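Local coordinates for RidA family protein (Psychrobacter sp. MES7-P7E, PDB 6L8P) that probably hydrolyses reactive enamine and imine intermediates of amino acid metabolism, releasing ammonia, as other RidA proteins do, at residues Glu65-Lys68 and Ala69-Gln73; Ser103-Ala106 and Val107-Glu110; Ala114-Ser117 and Glu118-Ala122. The protein carries 1 engineered substitution. All coordinates share one frame; numbering follows the deposited sequence.

Three local contacts mark the two helices of the chain. Interaction 1 is the start of helix 67-84, interaction 2 the start of helix 105-115, and interaction 3 the exit from that second helix into strand 122-127. Interactions 1 and 2 have centres 11 Å apart and touch directly: Phe67 CE2 lies 3.8 Å from Val107 CG1. The centres of interactions 2 and 3 are 15 Å apart, and both meet a second subunit. Interaction 1 touches no other chain. A bound malonate, probably from the crystallisation liquor, lies about 4 Å from the side chain of Phe105. This places interaction 2 beside a possible pocket at the subunit interface.

Interaction 1: Glu65-Lys68 and Ala69-Gln73; sequences EGFK and AQAEQ
The first turn of helix 67-84 starts here, with Gly66 at the N-cap position and Phe67 packed on Ala71. Gly66 has a positive phi, which suits a residue without a side chain. Its carbonyl O takes the bond from Gln70 N at 3.0 Å. The next two helical bonds follow. Ala71 N bonds Phe67 O at 2.8 Å. Glu72 N bonds Lys68 O at 2.9 Å. One residue earlier, a water replaces the direct bond. It donates to Glu65 O and accepts from Ala69 N at 3.0 Å. The methyl CB of Ala69 also rests against Glu65 O.

On the inner side, the CB of Ala71 sits over one face of the Phe67 ring, 4.0 Å from CZ. The ring continues onto Val107 and Leu108 of helix 105-115. Gln70 runs extended past Gly66. Its amide is held at both ends, NE2 by Arg64 O and OE1 by Val136 N.

On the outer side, Lys68 and Glu72 cross one helical turn apart. Lys68 CE approaches Glu72 OE2 to 3.4 Å, but the CE-NZ bond points away from the carboxylate, and NZ stays 4.3 Å from OE2. This is beyond a salt bridge. The pair probably gives a modest attraction between opposite charges, while the backbone bonds and the water define the helix start.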
ATOM      1  N   GLU A  65     -16.577 -19.523  -3.949  1.00 13.83           N
ATOM      2  CA  GLU A  65     -17.749 -18.897  -4.552  1.00 13.63           C
ATOM      3  C   GLU A  65     -18.280 -17.759  -3.680  1.00 15.14           C
ATOM      4  O   GLU A  65     -18.723 -18.001  -2.546  1.00 16.77           O
ATOM      5  CB  GLU A  65     -18.850 -19.940  -4.748  1.00 19.55           C
ATOM      6  CG  GLU A  65     -18.613 -20.851  -5.938  1.00 45.15           C
ATOM      7  CD  GLU A  65     -18.640 -20.096  -7.265  1.00 76.68           C
ATOM      8  OE1 GLU A  65     -19.496 -19.192  -7.427  1.00 78.69           O
ATOM      9  OE2 GLU A  65     -17.799 -20.410  -8.142  1.00 70.27           O
ATOM     10  N   GLY A  66     -18.261 -16.537  -4.227  1.00 16.03           N
ATOM     11  CA  GLY A  66     -18.842 -15.372  -3.592  1.00 15.15           C
ATOM     12  C   GLY A  66     -17.899 -14.656  -2.631  1.00 13.84           C
ATOM     13  O   GLY A  66     -16.910 -15.210  -2.144  1.00 14.59           O
ATOM     14  N   PHE A  67     -18.287 -13.410  -2.292  1.00 14.32           N
ATOM     15  CA  PHE A  67     -17.425 -12.564  -1.472  1.00 15.81           C
ATOM     16  C   PHE A  67     -17.152 -13.167  -0.099  1.00 13.04           C
ATOM     17  O   PHE A  67     -16.013 -13.177   0.345  1.00 12.80           O
ATOM     18  CB  PHE A  67     -18.023 -11.170  -1.287  1.00 13.09           C
ATOM     19  CG  PHE A  67     -17.239 -10.350  -0.341  1.00 13.84           C
ATOM     20  CD1 PHE A  67     -16.114  -9.666  -0.773  1.00 15.53           C
ATOM     21  CD2 PHE A  67     -17.584 -10.300   1.008  1.00 14.67           C
ATOM     22  CE1 PHE A  67     -15.351  -8.944   0.159  1.00 15.32           C
ATOM     23  CE2 PHE A  67     -16.827  -9.598   1.931  1.00 17.90           C
ATOM     24  CZ  PHE A  67     -15.704  -8.922   1.499  1.00 15.62           C
ATOM     25  N   LYS A  68     -18.192 -13.566   0.652  1.00 11.60           N
ATOM     26  CA  LYS A  68     -17.939 -13.993   2.029  1.00 13.01           C
ATOM     27  C   LYS A  68     -16.968 -15.168   2.077  1.00 12.81           C
ATOM     28  O   LYS A  68     -16.034 -15.195   2.893  1.00 12.40           O
ATOM     29  CB  LYS A  68     -19.257 -14.372   2.718  1.00 14.43           C
ATOM     30  CG  LYS A  68     -19.053 -14.605   4.214  1.00 19.78           C
ATOM     31  CD  LYS A  68     -20.402 -14.540   4.938  1.00 26.13           C
ATOM     32  CE  LYS A  68     -20.309 -15.186   6.290  1.00 39.02           C
ATOM     33  NZ  LYS A  68     -21.622 -15.808   6.653  1.00 61.38           N
ATOM     34  N   ALA A  69     -17.202 -16.166   1.220  1.00 12.72           N
ATOM     35  CA  ALA A  69     -16.345 -17.338   1.197  1.00 13.04           C
ATOM     36  C   ALA A  69     -14.924 -16.974   0.773  1.00 12.99           C
ATOM     37  O   ALA A  69     -13.950 -17.488   1.333  1.00 11.69           O
ATOM     38  CB  ALA A  69     -16.947 -18.389   0.264  1.00 14.94           C
ATOM     39  N   GLN A  70     -14.791 -16.074  -0.207  1.00 11.55           N
ATOM     40  CA  GLN A  70     -13.447 -15.631  -0.579  1.00 10.33           C
ATOM     41  C   GLN A  70     -12.771 -14.883   0.555  1.00 10.69           C
ATOM     42  O   GLN A  70     -11.579 -15.093   0.798  1.00 10.44           O
ATOM     43  CB  GLN A  70     -13.491 -14.738  -1.822  1.00  9.56           C
ATOM     44  CG  GLN A  70     -13.667 -15.566  -3.099  1.00 10.12           C
ATOM     45  CD  GLN A  70     -13.664 -14.742  -4.358  1.00  9.99           C
ATOM     46  OE1 GLN A  70     -12.945 -13.752  -4.471  1.00 10.80           O
ATOM     47  NE2 GLN A  70     -14.491 -15.126  -5.320  1.00 11.42           N
ATOM     48  N   ALA A  71     -13.508 -14.009   1.267  1.00 10.68           N
ATOM     49  CA  ALA A  71     -12.893 -13.273   2.384  1.00  8.93           C
ATOM     50  C   ALA A  71     -12.456 -14.209   3.524  1.00  9.20           C
ATOM     51  O   ALA A  71     -11.365 -14.044   4.104  1.00 10.69           O
ATOM     52  CB  ALA A  71     -13.868 -12.216   2.910  1.00 10.67           C
ATOM     53  N   GLU A  72     -13.302 -15.190   3.864  1.00 11.27           N
ATOM     54  CA  GLU A  72     -12.920 -16.170   4.865  1.00 12.06           C
ATOM     55  C   GLU A  72     -11.685 -16.940   4.430  1.00 10.59           C
ATOM     56  O   GLU A  72     -10.798 -17.219   5.249  1.00 12.35           O
ATOM     57  CB  GLU A  72     -14.089 -17.126   5.125  1.00 11.40           C
ATOM     58  CG  GLU A  72     -15.248 -16.384   5.779  1.00 16.02           C
ATOM     59  CD  GLU A  72     -16.528 -17.203   5.918  1.00 43.72           C
ATOM     60  OE1 GLU A  72     -16.686 -18.227   5.217  1.00 41.43           O
ATOM     61  OE2 GLU A  72     -17.393 -16.803   6.733  1.00 49.35           O
ATOM     62  N   GLN A  73     -11.621 -17.307   3.136  1.00  9.80           N
ATOM     63  CA  GLN A  73     -10.472 -18.040   2.622  1.00 11.71           C
ATOM     64  C   GLN A  73      -9.213 -17.178   2.626  1.00  9.30           C
ATOM     65  O   GLN A  73      -8.125 -17.662   2.945  1.00 10.53           O
ATOM     66  CB  GLN A  73     -10.789 -18.538   1.210  1.00 11.13           C
ATOM     67  CG  GLN A  73      -9.646 -19.396   0.597  1.00 11.22           C
ATOM     68  CD  GLN A  73      -9.500 -20.724   1.338  1.00 13.39           C
ATOM     69  OE1 GLN A  73     -10.490 -21.475   1.450  1.00 17.83           O
ATOM     70  NE2 GLN A  73      -8.349 -20.971   1.931  1.00 13.57           N
TER
HETATM   71  O   HOH W   1     -19.689 -16.554  -0.337  1.00 17.42           O

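Interaction 2: Ser103-Ala106 and Val107-Glu110; sequences SDFA and VLNE
Phe105 and Asn109 meet one turn apart at the start of helix 105-115, the helix of the beta-alpha-beta unit between parallel strands 92-99 and 122-127. Asn109 brings its amide nitrogen over one face of the Phe105 ring. ND2 stands 3.3 Å above the ring plane, offset toward the rim, and CE2 is its nearest ring atom. The amide plane is turned 78° from the ring. The amino end, not the flat face of the amide, therefore meets the aromatic carbons. Phe105 reaches this place with CG on the far side from its own N (chi1 -168°). Leu108 CD2 approaches the same ring obliquely, 4.2 Å from CD1.

The backbone joins the same pair, with Asn109 N bonded to Phe105 O at 2.9 Å. Matching helical bonds flank it, from Leu108 N to Asp104 O and from Glu110 N to Ala106 O.

Arg123 of strand 122-127 forms the next shell. Its NH1 bonds Asn109 OD1, which fixes the amide rotation and leaves ND2 turned to the ring. Arg123 also packs on Phe105 and Leu108. A second subunit adds Pro132 against Phe105, and its Thr37 OG1 bonds Asn109 O. The bound malonate beside Phe105 is consistent with the intersubunit pockets known in RidA trimers.

With an alanine here in place of Phe105, the space between Arg123, Leu108 and Pro132 of the second subunit is likely to be left unfilled, and the Asn109 amide to lose its aromatic neighbour.

One residue before the first of the helical bonds, a water takes the place of a direct link: it donates to Ser103 O and accepts from Val107 N at 3.0 Å.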
ATOM      1  N   SER A 103     -20.136  -2.532  -1.803  1.00 11.97           N
ATOM      2  CA  SER A 103     -21.323  -3.141  -1.208  1.00 16.06           C
ATOM      3  C   SER A 103     -20.960  -4.283  -0.276  1.00 15.75           C
ATOM      4  O   SER A 103     -21.765  -4.634   0.588  1.00 19.57           O
ATOM      5  CB  SER A 103     -22.267  -3.672  -2.298  1.00 18.26           C
ATOM      6  OG  SER A 103     -22.681  -2.591  -3.117  1.00 33.25           O
ATOM      7  N   ASP A 104     -19.783  -4.895  -0.439  1.00 11.99           N
ATOM      8  CA  ASP A 104     -19.333  -5.958   0.454  1.00 11.65           C
ATOM      9  C   ASP A 104     -18.695  -5.452   1.760  1.00 11.59           C
ATOM     10  O   ASP A 104     -18.273  -6.277   2.574  1.00 14.82           O
ATOM     11  CB  ASP A 104     -18.343  -6.859  -0.287  1.00 13.55           C
ATOM     12  CG  ASP A 104     -18.983  -7.570  -1.473  1.00 19.24           C
ATOM     13  OD1 ASP A 104     -20.137  -8.047  -1.335  1.00 19.25           O
ATOM     14  OD2 ASP A 104     -18.344  -7.706  -2.550  1.00 15.74           O
ATOM     15  N   PHE A 105     -18.671  -4.139   1.992  1.00 13.72           N
ATOM     16  CA  PHE A 105     -17.969  -3.557   3.143  1.00 14.05           C
ATOM     17  C   PHE A 105     -18.524  -4.083   4.469  1.00 15.83           C
ATOM     18  O   PHE A 105     -17.755  -4.470   5.360  1.00 14.54           O
ATOM     19  CB  PHE A 105     -18.058  -2.028   3.050  1.00 15.06           C
ATOM     20  CG  PHE A 105     -17.144  -1.252   4.010  1.00 17.22           C
ATOM     21  CD1 PHE A 105     -15.770  -1.247   3.835  1.00 16.34           C
ATOM     22  CD2 PHE A 105     -17.686  -0.483   5.033  1.00 16.61           C
ATOM     23  CE1 PHE A 105     -14.913  -0.507   4.692  1.00 17.09           C
ATOM     24  CE2 PHE A 105     -16.842   0.258   5.909  1.00 18.03           C
ATOM     25  CZ  PHE A 105     -15.465   0.245   5.729  1.00 17.82           C
ATOM     26  N   ALA A 106     -19.851  -4.155   4.602  1.00 15.93           N
ATOM     27  CA  ALA A 106     -20.403  -4.630   5.869  1.00 16.45           C
ATOM     28  C   ALA A 106     -19.965  -6.057   6.147  1.00 15.49           C
ATOM     29  O   ALA A 106     -19.490  -6.368   7.248  1.00 16.65           O
ATOM     30  CB  ALA A 106     -21.935  -4.516   5.855  1.00 18.90           C
ATOM     31  N   VAL A 107     -20.053  -6.940   5.135  1.00 14.94           N
ATOM     32  CA  VAL A 107     -19.649  -8.311   5.384  1.00 16.10           C
ATOM     33  C   VAL A 107     -18.134  -8.405   5.596  1.00 17.26           C
ATOM     34  O   VAL A 107     -17.676  -9.206   6.416  1.00 15.80           O
ATOM     35  CB  VAL A 107     -20.141  -9.208   4.235  1.00 15.23           C
ATOM     36  CG1 VAL A 107     -19.601 -10.620   4.380  1.00 16.79           C
ATOM     37  CG2 VAL A 107     -21.654  -9.227   4.238  1.00 20.05           C
ATOM     38  N   LEU A 108     -17.342  -7.553   4.919  1.00 12.71           N
ATOM     39  CA  LEU A 108     -15.908  -7.502   5.199  1.00 11.68           C
ATOM     40  C   LEU A 108     -15.663  -7.253   6.682  1.00 11.99           C
ATOM     41  O   LEU A 108     -14.879  -7.963   7.332  1.00 14.47           O
ATOM     42  CB  LEU A 108     -15.266  -6.374   4.370  1.00 14.57           C
ATOM     43  CG  LEU A 108     -13.775  -6.124   4.642  1.00 14.79           C
ATOM     44  CD1 LEU A 108     -12.956  -7.179   3.860  1.00 13.83           C
ATOM     45  CD2 LEU A 108     -13.368  -4.686   4.305  1.00 15.45           C
ATOM     46  N   ASN A 109     -16.374  -6.261   7.233  1.00 13.83           N
ATOM     47  CA  ASN A 109     -16.138  -5.933   8.631  1.00 15.36           C
ATOM     48  C   ASN A 109     -16.563  -7.087   9.533  1.00 15.38           C
ATOM     49  O   ASN A 109     -15.864  -7.389  10.514  1.00 14.90           O
ATOM     50  CB  ASN A 109     -16.852  -4.622   8.970  1.00 14.20           C
ATOM     51  CG  ASN A 109     -16.163  -3.404   8.337  1.00 15.69           C
ATOM     52  OD1 ASN A 109     -14.925  -3.352   8.263  1.00 16.87           O
ATOM     53  ND2 ASN A 109     -16.949  -2.415   7.913  1.00 17.69           N
ATOM     54  N   GLU A 110     -17.615  -7.820   9.144  1.00 14.62           N
ATOM     55  CA  GLU A 110     -18.043  -8.982   9.925  1.00 15.65           C
ATOM     56  C   GLU A 110     -17.000 -10.092   9.902  1.00 17.30           C
ATOM     57  O   GLU A 110     -16.698 -10.705  10.942  1.00 17.22           O
ATOM     58  CB  GLU A 110     -19.378  -9.498   9.400  1.00 16.30           C
ATOM     59  CG  GLU A 110     -20.541  -8.569   9.677  1.00 29.22           C
ATOM     60  CD  GLU A 110     -21.838  -9.056   9.045  1.00 54.54           C
ATOM     61  OE1 GLU A 110     -21.857 -10.184   8.492  1.00 50.18           O
ATOM     62  OE2 GLU A 110     -22.835  -8.302   9.104  1.00 56.92           O
TER
HETATM   63  O   HOH W   2     -21.784  -6.393   2.707  1.00 19.73           O

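Interaction 3: Ala114-Ser117 and Glu118-Ala122; sequences ANLS and EPYPA
Leu116 and Tyr120 meet because each sets its CG opposite its own carbonyl carbon, with chi1 at -61° and -59°. This brings Leu116 CB up to the CD1-CE1 bond of the tyrosine ring. Leu116 CB lies 3.9 Å from Tyr120 CD1. The leucine branch then continues inward, where its CD1 touches Pro121 CD at 4.1 Å, the two side chains lying at a slant to each other. The Leu116 carbonyl O comes to the ring edge, in its plane, 3.9 Å from Tyr120 CE1.

A water joins the same two residues. It donates to Leu116 O at the long distance of 3.3 Å and pairs with Tyr120 OH at 2.7 Å. No direct hydrogen bond links the two segments, so apolar contact and this water carry the approach. Glu118 adds its CG over one face of the Tyr120 ring, 3.6 Å above the plane.

The segments form the connection that follows helix 105-115 and leads into strand 122-127, the second strand of a beta-alpha-beta crossover. Leu116 is the first residue to leave helical backbone angles. The peptide bond before Pro119 is cis, which bends the chain sharply. Leu116 and Pro121 both turn onto Phe95 of strand 92-99, and Leu116 also meets Phe75 of helix 67-84. Ala122 then pairs by backbone bonds with Val93 and Phe95 and opens the strand.

The loop also faces another copy of the protein. Tyr120 O accepts a bond from Ser39 OG of the second subunit, and the Tyr120 side chain packs on its Thr37. Pro119 rests on Thr25 of that same neighbouring chain.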
ATOM      1  N   ALA A 114     -14.922 -11.777  13.035  1.00 16.89           N
ATOM      2  CA  ALA A 114     -14.924 -13.212  13.295  1.00 17.95           C
ATOM      3  C   ALA A 114     -13.517 -13.777  13.378  1.00 20.01           C
ATOM      4  O   ALA A 114     -13.287 -14.790  14.057  1.00 21.77           O
ATOM      5  CB  ALA A 114     -15.720 -13.932  12.203  1.00 18.98           C
ATOM      6  N   ASN A 115     -12.547 -13.138  12.721  1.00 14.95           N
ATOM      7  CA  ASN A 115     -11.227 -13.710  12.621  1.00 14.56           C
ATOM      8  C   ASN A 115     -10.181 -13.040  13.493  1.00 16.21           C
ATOM      9  O   ASN A 115      -9.062 -13.558  13.580  1.00 18.73           O
ATOM     10  CB  ASN A 115     -10.762 -13.671  11.145  1.00 14.96           C
ATOM     11  CG  ASN A 115     -11.376 -14.773  10.310  1.00 15.89           C
ATOM     12  OD1 ASN A 115     -10.845 -15.880  10.286  1.00 23.41           O
ATOM     13  ND2 ASN A 115     -12.474 -14.494   9.628  1.00 17.15           N
ATOM     14  N   LEU A 116     -10.503 -11.906  14.125  1.00 13.42           N
ATOM     15  CA  LEU A 116      -9.503 -11.095  14.802  1.00 14.50           C
ATOM     16  C   LEU A 116      -9.994 -10.795  16.201  1.00 17.00           C
ATOM     17  O   LEU A 116     -11.200 -10.721  16.431  1.00 18.31           O
ATOM     18  CB  LEU A 116      -9.256  -9.738  14.087  1.00 14.57           C
ATOM     19  CG  LEU A 116      -8.732  -9.855  12.642  1.00 11.55           C
ATOM     20  CD1 LEU A 116      -8.873  -8.479  11.979  1.00 13.04           C
ATOM     21  CD2 LEU A 116      -7.300 -10.374  12.600  1.00 14.23           C
ATOM     22  N   SER A 117      -9.045 -10.595  17.110  1.00 18.97           N
ATOM     23  CA  SER A 117      -9.345 -10.063  18.432  1.00 18.65           C
ATOM     24  C   SER A 117      -8.701  -8.694  18.589  1.00 24.08           C
ATOM     25  O   SER A 117      -7.652  -8.404  18.002  1.00 23.09           O
ATOM     26  CB  SER A 117      -8.846 -11.000  19.526  1.00 21.80           C
ATOM     27  OG  SER A 117      -7.454 -11.262  19.372  1.00 27.21           O
ATOM     28  N   GLU A 118      -9.351  -7.859  19.391  1.00 19.60           N
ATOM     29  CA  GLU A 118      -8.798  -6.555  19.715  1.00 21.29           C
ATOM     30  C   GLU A 118      -7.439  -6.680  20.411  1.00 30.76           C
ATOM     31  O   GLU A 118      -7.146  -7.679  21.086  1.00 23.43           O
ATOM     32  CB  GLU A 118      -9.762  -5.790  20.610  1.00 22.01           C
ATOM     33  CG  GLU A 118     -11.045  -5.462  19.938  1.00 21.78           C
ATOM     34  CD  GLU A 118     -12.080  -4.892  20.876  1.00 46.95           C
ATOM     35  OE1 GLU A 118     -12.662  -5.667  21.667  1.00 61.94           O
ATOM     36  OE2 GLU A 118     -12.313  -3.668  20.815  1.00 61.14           O
ATOM     37  N   PRO A 119      -6.575  -5.669  20.262  1.00 23.02           N
ATOM     38  CA  PRO A 119      -6.829  -4.495  19.402  1.00 22.66           C
ATOM     39  C   PRO A 119      -6.705  -4.831  17.897  1.00 17.79           C
ATOM     40  O   PRO A 119      -5.842  -5.629  17.544  1.00 18.98           O
ATOM     41  CB  PRO A 119      -5.739  -3.528  19.836  1.00 23.47           C
ATOM     42  CG  PRO A 119      -4.578  -4.446  20.190  1.00 25.15           C
ATOM     43  CD  PRO A 119      -5.218  -5.668  20.834  1.00 26.05           C
ATOM     44  N   TYR A 120      -7.570  -4.243  17.064  1.00 15.60           N
ATOM     45  CA  TYR A 120      -7.490  -4.536  15.626  1.00 12.35           C
ATOM     46  C   TYR A 120      -6.326  -3.809  14.959  1.00 16.52           C
ATOM     47  O   TYR A 120      -5.863  -2.763  15.422  1.00 14.82           O
ATOM     48  CB  TYR A 120      -8.777  -4.143  14.943  1.00 11.51           C
ATOM     49  CG  TYR A 120      -9.995  -4.833  15.485  1.00 16.13           C
ATOM     50  CD1 TYR A 120     -10.056  -6.222  15.550  1.00 17.42           C
ATOM     51  CD2 TYR A 120     -11.058  -4.101  15.966  1.00 17.41           C
ATOM     52  CE1 TYR A 120     -11.186  -6.867  16.048  1.00 18.42           C
ATOM     53  CE2 TYR A 120     -12.181  -4.730  16.460  1.00 16.74           C
ATOM     54  CZ  TYR A 120     -12.231  -6.108  16.507  1.00 18.18           C
ATOM     55  OH  TYR A 120     -13.353  -6.756  16.974  1.00 24.32           O
ATOM     56  N   PRO A 121      -5.827  -4.339  13.858  1.00 10.71           N
ATOM     57  CA  PRO A 121      -4.756  -3.646  13.122  1.00  9.34           C
ATOM     58  C   PRO A 121      -5.266  -2.347  12.512  1.00  8.86           C
ATOM     59  O   PRO A 121      -6.473  -2.121  12.343  1.00  9.80           O
ATOM     60  CB  PRO A 121      -4.374  -4.641  12.010  1.00 12.39           C
ATOM     61  CG  PRO A 121      -4.853  -5.990  12.528  1.00 11.42           C
ATOM     62  CD  PRO A 121      -6.124  -5.671  13.288  1.00 10.16           C
ATOM     63  N   ALA A 122      -4.292  -1.528  12.103  1.00  8.13           N
ATOM     64  CA  ALA A 122      -4.570  -0.430  11.201  1.00  7.97           C
ATOM     65  C   ALA A 122      -5.029  -1.019   9.869  1.00  9.15           C
ATOM     66  O   ALA A 122      -4.744  -2.176   9.537  1.00  9.92           O
ATOM     67  CB  ALA A 122      -3.309   0.420  11.025  1.00 10.26           C
TER
HETATM   68  O   HOH W   3     -13.585  -9.212  18.141  1.00 24.52           O